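Local atomic coordinates of possible translation initiation inhibitor (Rhodopseudomonas palustris, PDB entry 3LME), a protein that is of unknown function, possibly an inhibitor of translation initiation, and belongs to the YjgF-like family of small alpha/beta proteins. Residues Ile13-Ser16 against Ser20-Ala23; Lys43-Asp48 against Ile52-Asp57. The protein carries 1 engineered substitution. One frame throughout, in Å; residues are numbered along the deposited sequence.

Contact 1 of 2, residues Ile13-Ser16 against Ser20-Ala23; sequences ITPS and SIGA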
loop_
_atom_site.group_PDB
_atom_site.type_symbol
_atom_site.label_atom_id
_atom_site.label_comp_id
_atom_site.label_asym_id
_atom_site.label_seq_id
_atom_site.Cartn_x
_atom_site.Cartn_y
_atom_site.Cartn_z
ATOM N N ILE A 13 4.359 -15.939 13.093
ATOM C CA ILE A 13 3.605 -16.748 12.118
ATOM C C ILE A 13 4.578 -17.646 11.354
ATOM O O ILE A 13 5.742 -17.317 11.220
ATOM C CB ILE A 13 2.799 -15.806 11.131
ATOM C CG1 ILE A 13 1.488 -15.368 11.756
ATOM C CG2 ILE A 13 2.494 -16.441 9.777
ATOM C CD1 ILE A 13 0.520 -16.484 12.010
ATOM N N THR A 14 4.109 -18.786 10.860
ATOM C CA THR A 14 4.943 -19.662 10.034
ATOM C C THR A 14 4.325 -19.757 8.653
ATOM O O THR A 14 3.261 -20.347 8.506
ATOM C CB THR A 14 5.079 -21.049 10.672
ATOM O OG1 THR A 14 5.420 -20.874 12.047
ATOM C CG2 THR A 14 6.177 -21.869 9.993
ATOM N N PRO A 15 4.983 -19.158 7.638
ATOM C CA PRO A 15 4.389 -19.051 6.305
ATOM C C PRO A 15 4.151 -20.420 5.709
ATOM O O PRO A 15 4.993 -21.297 5.841
ATOM C CB PRO A 15 5.420 -18.263 5.502
ATOM C CG PRO A 15 6.646 -18.332 6.251
ATOM C CD PRO A 15 6.339 -18.586 7.683
ATOM N N SER A 16 2.981 -20.577 5.091
ATOM C CA SER A 16 2.420 -21.869 4.671
ATOM C C SER A 16 2.160 -21.887 3.175
ATOM O O SER A 16 1.348 -22.690 2.701
ATOM C CB SER A 16 1.094 -22.146 5.410
ATOM O OG SER A 16 0.059 -21.283 4.977
ATOM N N SER A 20 6.416 -14.790 2.527
ATOM C CA SER A 20 7.254 -14.630 3.692
ATOM C C SER A 20 6.500 -13.770 4.654
ATOM O O SER A 20 5.498 -13.140 4.271
ATOM C CB SER A 20 8.496 -13.875 3.302
ATOM O OG SER A 20 9.570 -14.771 3.297
ATOM N N ILE A 21 6.978 -13.717 5.894
ATOM C CA ILE A 21 6.332 -12.858 6.884
ATOM C C ILE A 21 6.777 -11.381 6.697
ATOM O O ILE A 21 6.059 -10.425 7.063
ATOM C CB ILE A 21 6.522 -13.375 8.343
ATOM C CG1 ILE A 21 7.945 -13.169 8.832
ATOM C CG2 ILE A 21 6.158 -14.865 8.460
ATOM C CD1 ILE A 21 8.079 -13.445 10.307
ATOM N N GLY A 22 7.945 -11.198 6.087
ATOM C CA GLY A 22 8.416 -9.873 5.820
ATOM C C GLY A 22 9.872 -9.885 5.486
ATOM O O GLY A 22 10.501 -10.931 5.438
ATOM N N ALA A 23 10.415 -8.698 5.270
ATOM C CA ALA A 23 11.785 -8.538 4.851
ATOM C C ALA A 23 12.381 -7.312 5.499
ATOM O O ALA A 23 11.706 -6.287 5.672
ATOM C CB ALA A 23 11.853 -8.407 3.343
#
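The carbonyl O of Ile-13 lies 3.7 Å from CG2 of Ile-21. This is a van der Waals touch, and no hydrogen bond joins the two segments. The contact is held by apolar packing around that one methyl group. The same CG2 meets Pro-15 CD at 3.8 Å. It lies slightly farther, 4.1 Å, from Pro-15 CG, so it sits by the CD-CG edge of the proline ring. The ring and the isoleucine chain meet at a slant. CG2 of Ile-13 completes the group at 4.2 Å from CG2 of Ile-21, while the longer branch of Ile-13 leads away. The first torsion of Ile-21 (chi1 72°) puts CG1 between the backbone N and the carbonyl carbon. CG2 then lies beside the N, on the side that faces Ile-13 and Pro-15. At the other side of CG, Pro-15 CB comes to 4.5 Å from Ser-20 CA; the CA atoms of these two residues are the nearest pair across the segments.

The loop after strand 4-5 turns back here and enters strand 22-25, which pairs antiparallel with strand 28-35 in the mixed sheet of the YjgF-like fold. Ile-21 shares a backbone hydrogen bond with Gly-32, and its side chain also packs on Met-34 and on Ala-62 of helix 48-64. Ser-20 faces another subunit: its OG makes a weak hydrogen bond to Tyr-103 O of the second subunit, and Ala-23 packs on Pro-105 of that same subunit.

Contact 2 of 2, residues Lys43-Asp48 against Ile52-Asp57; sequences KMVDGD and IRRMFD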
loop_
_atom_site.group_PDB
_atom_site.type_symbol
_atom_site.label_atom_id
_atom_site.label_comp_id
_atom_site.label_asym_id
_atom_site.label_seq_id
_atom_site.Cartn_x
_atom_site.Cartn_y
_atom_site.Cartn_z
ATOM N N LYS A 43 -5.486 -21.116 12.733
ATOM C CA LYS A 43 -6.897 -20.819 12.817
ATOM C C LYS A 43 -7.201 -19.432 13.425
ATOM O O LYS A 43 -6.433 -18.893 14.246
ATOM C CB LYS A 43 -7.616 -21.923 13.602
ATOM C CG LYS A 43 -7.607 -23.295 12.919
ATOM C CD LYS A 43 -8.623 -23.437 11.773
ATOM C CE LYS A 43 -8.031 -24.284 10.616
ATOM N NZ LYS A 43 -8.827 -24.189 9.333
ATOM N N MET A 44 -8.327 -18.862 12.987
ATOM C CA MET A 44 -8.725 -17.525 13.376
ATOM C C MET A 44 -9.265 -17.547 14.781
ATOM O O MET A 44 -9.925 -18.473 15.193
ATOM C CB MET A 44 -9.785 -16.967 12.421
ATOM C CG MET A 44 -9.262 -16.571 11.015
ATOM S SD MET A 44 -10.583 -16.041 9.866
ATOM C CE MET A 44 -11.829 -17.344 10.019
ATOM N N VAL A 45 -8.995 -16.497 15.518
ATOM C CA VAL A 45 -9.350 -16.448 16.912
ATOM C C VAL A 45 -10.802 -15.951 17.055
ATOM O O VAL A 45 -11.317 -15.269 16.161
ATOM C CB VAL A 45 -8.298 -15.570 17.628
ATOM C CG1 VAL A 45 -8.894 -14.765 18.747
ATOM C CG2 VAL A 45 -7.104 -16.431 18.070
ATOM N N ASP A 46 -11.474 -16.291 18.151
ATOM C CA ASP A 46 -12.854 -15.857 18.330
ATOM C C ASP A 46 -12.856 -14.467 18.900
ATOM O O ASP A 46 -11.889 -14.080 19.551
ATOM C CB ASP A 46 -13.612 -16.788 19.272
ATOM C CG ASP A 46 -13.931 -18.142 18.644
ATOM O OD1 ASP A 46 -13.671 -18.342 17.442
ATOM O OD2 ASP A 46 -14.454 -19.029 19.358
ATOM N N GLY A 47 -13.953 -13.736 18.675
ATOM C CA GLY A 47 -14.170 -12.413 19.252
ATOM C C GLY A 47 -13.621 -11.311 18.370
ATOM O O GLY A 47 -12.452 -11.331 17.981
ATOM N N ASP A 48 -14.481 -10.351 18.048
ATOM C CA ASP A 48 -14.114 -9.186 17.273
ATOM C C ASP A 48 -12.791 -8.585 17.729
ATOM O O ASP A 48 -11.866 -8.424 16.944
ATOM C CB ASP A 48 -15.183 -8.121 17.447
ATOM C CG ASP A 48 -16.399 -8.326 16.555
ATOM O OD1 ASP A 48 -16.416 -9.296 15.770
ATOM O OD2 ASP A 48 -17.346 -7.497 16.649
ATOM N N ILE A 52 -8.736 -8.705 16.179
ATOM C CA ILE A 52 -7.968 -7.567 15.781
ATOM C C ILE A 52 -6.709 -7.386 16.622
ATOM O O ILE A 52 -5.623 -7.125 16.048
ATOM C CB ILE A 52 -8.833 -6.322 15.783
ATOM C CG1 ILE A 52 -9.674 -6.305 14.507
ATOM C CG2 ILE A 52 -7.964 -5.067 15.851
ATOM C CD1 ILE A 52 -10.897 -5.482 14.610
ATOM N N ARG A 53 -6.822 -7.519 17.956
ATOM C CA ARG A 53 -5.624 -7.479 18.830
ATOM C C ARG A 53 -4.592 -8.511 18.336
ATOM O O ARG A 53 -3.399 -8.203 18.196
ATOM C CB ARG A 53 -5.976 -7.670 20.320
ATOM C CG ARG A 53 -4.779 -7.730 21.300
ATOM C CD ARG A 53 -3.801 -6.536 21.105
ATOM N NE ARG A 53 -2.611 -6.476 21.993
ATOM C CZ ARG A 53 -2.576 -5.874 23.187
ATOM N NH1 ARG A 53 -3.671 -5.315 23.670
ATOM N NH2 ARG A 53 -1.451 -5.836 23.902
ATOM N N ARG A 54 -5.075 -9.698 17.998
ATOM C CA ARG A 54 -4.203 -10.757 17.549
ATOM C C ARG A 54 -3.570 -10.479 16.195
ATOM O O ARG A 54 -2.441 -10.904 15.936
ATOM C CB ARG A 54 -4.955 -12.081 17.511
ATOM C CG ARG A 54 -4.078 -13.308 17.295
ATOM C CD ARG A 54 -3.177 -13.451 18.467
ATOM N NE ARG A 54 -2.772 -14.839 18.611
ATOM C CZ ARG A 54 -3.302 -15.700 19.473
ATOM N NH1 ARG A 54 -4.285 -15.333 20.283
ATOM N NH2 ARG A 54 -2.840 -16.947 19.503
ATOM N N MET A 55 -4.302 -9.793 15.320
ATOM C CA MET A 55 -3.758 -9.334 14.043
ATOM C C MET A 55 -2.597 -8.373 14.309
ATOM O O MET A 55 -1.504 -8.535 13.745
ATOM C CB MET A 55 -4.848 -8.668 13.219
ATOM C CG MET A 55 -4.401 -8.016 11.903
ATOM S SD MET A 55 -5.813 -7.222 11.107
ATOM C CE MET A 55 -6.028 -5.786 12.185
ATOM N N PHE A 56 -2.813 -7.411 15.211
ATOM C CA PHE A 56 -1.732 -6.496 15.582
ATOM C C PHE A 56 -0.520 -7.190 16.228
ATOM O O PHE A 56 0.631 -6.924 15.835
ATOM C CB PHE A 56 -2.253 -5.394 16.465
ATOM C CG PHE A 56 -2.889 -4.284 15.717
ATOM C CD1 PHE A 56 -2.124 -3.304 15.138
ATOM C CD2 PHE A 56 -4.267 -4.215 15.595
ATOM C CE1 PHE A 56 -2.720 -2.257 14.458
ATOM C CE2 PHE A 56 -4.893 -3.160 14.890
ATOM C CZ PHE A 56 -4.126 -2.194 14.326
ATOM N N ASP A 57 -0.775 -8.088 17.189
ATOM C CA ASP A 57 0.290 -8.852 17.818
ATOM C C ASP A 57 1.072 -9.690 16.776
ATOM O O ASP A 57 2.313 -9.699 16.789
ATOM C CB ASP A 57 -0.257 -9.757 18.922
ATOM C CG ASP A 57 -0.789 -8.986 20.159
ATOM O OD1 ASP A 57 -0.502 -7.776 20.371
ATOM O OD2 ASP A 57 -1.502 -9.636 20.958
#
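Arg-54 and Val-45 meet across the contact, with their side chains at about a right angle. CB of Arg-54 points from the helix toward the loop and stands 4.9 Å from Val-45 CG2. CG is anti to the backbone N (chi1 -169°) and lies 4.4 Å from the same methyl. The chain then bends at chi2 (65°), and CD and NE pass along the methyl at a longer distance. The bend brings the guanidinium back over Val-45. CZ is 4.1 Å from CG2 and NH1 is 3.7 Å from it. The methyl lies over one face of the flat group, nearer the NH1 side than the centre. At the tip, NH2 makes a long, weak ion pair with Asp-38 OD2.

The second link is polar. Ile-52 N donates to Asp-48 O at 3.2 Å, with an N-H...O angle of 161°. This is a bond of the first turn of helix 48-64, and Gly-47 holds the N-cap position. In the next residue, Arg-53 NE reaches one turn ahead to Asp-57 OD1 at 3.0 Å, a hydrogen-bonded salt bridge. OD1 lies in the guanidinium plane, at its edge.

The loop runs beside the start of helix 48-64, and Val-45 shares a backbone hydrogen bond with Gly-36. Ile-52 packs on Val-89 and Val-93 of helix 83-98, while Met-55 and Phe-56 rest on Ile-122 of strand 120-127.

How the contacts relate
Contact 1 closes before contact 2 opens along the chain. Their centres are about 17 Å apart and their nearest atoms about 7 Å, so they do not touch. The rest of strand 22-25, strand 28-35 and the loop after it lie between them in the chain. Helix 48-64 is common to both: contact 2 lies at its first turns, and contact 1 packs farther along it, at Asn-58 and Ala-62. They differ toward the assembly. Contact 1 lies at a subunit interface, whereas no other chain of the assembly touches the segments of contact 2.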